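Local coordinates for protein polyprenyl synthetase (Zymomonas mobilis subsp. mobilis, PDB 4KKM) that probably joins isoprenoid diphosphate units head to tail as a metal-dependent prenyltransferase of the FPP/GGPP synthase family, at residues 72-77 / 309-314. Numbering follows the deposited sequence.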
loop_
_atom_site.group_PDB
_atom_site.type_symbol
_atom_site.label_atom_id
_atom_site.label_comp_id
_atom_site.label_asym_id
_atom_site.label_seq_id
_atom_site.Cartn_x
_atom_site.Cartn_y
_atom_site.Cartn_z
ATOM N N ARG B 72 -11.517 -8.946 -11.430
ATOM C CA ARG B 72 -10.375 -9.523 -10.730
ATOM C C ARG B 72 -10.770 -10.541 -9.644
ATOM O O ARG B 72 -10.206 -11.632 -9.595
ATOM C CB ARG B 72 -9.403 -8.432 -10.251
ATOM C CG ARG B 72 -8.693 -7.769 -11.437
ATOM C CD ARG B 72 -8.274 -6.322 -11.171
ATOM N NE ARG B 72 -7.880 -5.656 -12.416
ATOM C CZ ARG B 72 -8.734 -5.117 -13.282
ATOM N NH1 ARG B 72 -10.042 -5.151 -13.049
ATOM N NH2 ARG B 72 -8.278 -4.542 -14.387
ATOM N N PRO B 73 -11.750 -10.202 -8.786
ATOM C CA PRO B 73 -12.292 -11.253 -7.914
ATOM C C PRO B 73 -12.803 -12.470 -8.686
ATOM O O PRO B 73 -12.603 -13.606 -8.244
ATOM C CB PRO B 73 -13.450 -10.546 -7.206
ATOM C CG PRO B 73 -12.980 -9.121 -7.104
ATOM C CD PRO B 73 -12.215 -8.860 -8.384
ATOM N N LEU B 74 -13.432 -12.237 -9.834
ATOM C CA LEU B 74 -13.970 -13.326 -10.642
ATOM C C LEU B 74 -12.857 -14.268 -11.103
ATOM O O LEU B 74 -13.010 -15.488 -11.072
ATOM C CB LEU B 74 -14.732 -12.772 -11.850
ATOM C CG LEU B 74 -15.259 -13.805 -12.846
ATOM C CD1 LEU B 74 -16.358 -14.656 -12.206
ATOM C CD2 LEU B 74 -15.750 -13.118 -14.118
ATOM N N LEU B 75 -11.735 -13.694 -11.529
ATOM C CA LEU B 75 -10.584 -14.495 -11.945
ATOM C C LEU B 75 -10.008 -15.311 -10.792
ATOM O O LEU B 75 -9.629 -16.468 -10.971
ATOM C CB LEU B 75 -9.492 -13.598 -12.535
ATOM C CG LEU B 75 -9.781 -13.043 -13.932
ATOM C CD1 LEU B 75 -8.771 -11.959 -14.290
ATOM C CD2 LEU B 75 -9.760 -14.170 -14.956
ATOM N N VAL B 76 -9.921 -14.701 -9.613
ATOM C CA VAL B 76 -9.453 -15.423 -8.435
ATOM C C VAL B 76 -10.367 -16.609 -8.138
ATOM O O VAL B 76 -9.901 -17.742 -7.983
ATOM C CB VAL B 76 -9.381 -14.510 -7.191
ATOM C CG1 VAL B 76 -9.096 -15.342 -5.943
ATOM C CG2 VAL B 76 -8.317 -13.439 -7.384
ATOM N N VAL B 77 -11.668 -16.340 -8.077
ATOM C CA VAL B 77 -12.659 -17.369 -7.775
ATOM C C VAL B 77 -12.615 -18.496 -8.812
ATOM O O VAL B 77 -12.607 -19.680 -8.459
ATOM C CB VAL B 77 -14.090 -16.774 -7.688
ATOM C CG1 VAL B 77 -15.139 -17.879 -7.693
ATOM C CG2 VAL B 77 -14.237 -15.883 -6.449
ATOM N N ARG B 309 -12.220 -20.369 -19.234
ATOM C CA ARG B 309 -12.385 -20.426 -20.685
ATOM C C ARG B 309 -13.427 -19.412 -21.166
ATOM O O ARG B 309 -13.173 -18.651 -22.099
ATOM C CB ARG B 309 -12.730 -21.850 -21.145
ATOM C CG ARG B 309 -11.588 -22.851 -20.953
ATOM C CD ARG B 309 -11.921 -24.246 -21.488
ATOM N NE ARG B 309 -10.824 -25.183 -21.237
ATOM C CZ ARG B 309 -10.881 -26.208 -20.388
ATOM N NH1 ARG B 309 -11.994 -26.462 -19.713
ATOM N NH2 ARG B 309 -9.822 -26.989 -20.229
ATOM N N SER B 310 -14.587 -19.394 -20.508
ATOM C CA SER B 310 -15.653 -18.441 -20.824
ATOM C C SER B 310 -15.218 -16.993 -20.632
ATOM O O SER B 310 -15.577 -16.115 -21.423
ATOM C CB SER B 310 -16.888 -18.711 -19.963
ATOM O OG SER B 310 -17.518 -19.913 -20.354
ATOM N N ILE B 311 -14.453 -16.749 -19.572
ATOM C CA ILE B 311 -13.990 -15.406 -19.262
ATOM C C ILE B 311 -13.118 -14.879 -20.390
ATOM O O ILE B 311 -13.285 -13.743 -20.821
ATOM C CB ILE B 311 -13.236 -15.354 -17.912
ATOM C CG1 ILE B 311 -14.226 -15.514 -16.758
ATOM C CG2 ILE B 311 -12.452 -14.049 -17.775
ATOM C CD1 ILE B 311 -13.566 -15.810 -15.431
ATOM N N ALA B 312 -12.217 -15.725 -20.889
ATOM C CA ALA B 312 -11.347 -15.353 -22.000
ATOM C C ALA B 312 -12.146 -14.985 -23.253
ATOM O O ALA B 312 -11.859 -13.982 -23.916
ATOM C CB ALA B 312 -10.361 -16.479 -22.308
ATOM N N ARG B 313 -13.150 -15.793 -23.571
ATOM C CA ARG B 313 -14.006 -15.520 -24.720
ATOM C C ARG B 313 -14.809 -14.240 -24.485
ATOM O O ARG B 313 -15.034 -13.451 -25.405
ATOM C CB ARG B 313 -14.936 -16.706 -24.993
ATOM C CG ARG B 313 -14.193 -18.019 -25.229
ATOM C CD ARG B 313 -15.045 -19.050 -25.961
ATOM N NE ARG B 313 -14.310 -20.288 -26.219
ATOM C CZ ARG B 313 -13.425 -20.440 -27.201
ATOM N NH1 ARG B 313 -13.154 -19.427 -28.014
ATOM N NH2 ARG B 313 -12.801 -21.601 -27.367
ATOM N N TYR B 314 -15.220 -14.039 -23.237
ATOM C CA TYR B 314 -15.965 -12.854 -22.824
ATOM C C TYR B 314 -15.156 -11.577 -23.045
ATOM O O TYR B 314 -15.703 -10.535 -23.409
ATOM C CB TYR B 314 -16.351 -12.995 -21.353
ATOM C CG TYR B 314 -17.022 -11.792 -20.741
ATOM C CD1 TYR B 314 -18.172 -11.253 -21.298
ATOM C CD2 TYR B 314 -16.520 -11.212 -19.582
ATOM C CE1 TYR B 314 -18.795 -10.158 -20.732
ATOM C CE2 TYR B 314 -17.137 -10.117 -19.006
ATOM C CZ TYR B 314 -18.275 -9.595 -19.586
ATOM O OH TYR B 314 -18.899 -8.507 -19.025
#
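Ile311 projects from helix 306-314 toward Leu74 and Leu75, successive residues of helix 71-80, and alone supplies that side's apolar contacts with the pair. Its 73 Å² of surface hidden by the other segment is about half of the 147 Å² buried in total. The closest CA atoms of the two segments are those of Leu75 and Ile311, 8.1 Å apart. Each branch of Ile311 has its nearest partner on a different leucine. Its longer arm lies anti to the carbonyl carbon (chi1 -72°), extends on through CG1 and meets Leu74 tip to tip, with Ile311 CD1 3.7 Å from Leu74 CG and also 3.7 Å from Leu74 CD2. Leu74 has CG anti to its own backbone N (chi1 175°), which carries the isobutyl group out to this meeting. The shorter branch touches the other leucine, Ile311 CG2 standing 3.9 Å from Leu75 CD2, where the two side chains pass at a slant. No hydrogen bond links the segments, so the contact is wholly apolar, and all three residues are buried. With CD1 and CG2 removed, as by an alanine at Ile311, a gap facing both leucines is likely to open. Neighbouring helices add to the packing: Met30 and Met31 of helix 24-45 touch Leu74, Phe211 and Cys214 of helix 208-221 touch Leu75, and Tyr235 of helix 226-253 reaches Ile311. The contact thus joins an early helix to the last helix of the chain, away from the calcium site of Asp108 and Asp114, as hydrophobic core packing in the predominantly helical isoprenoid synthase fold.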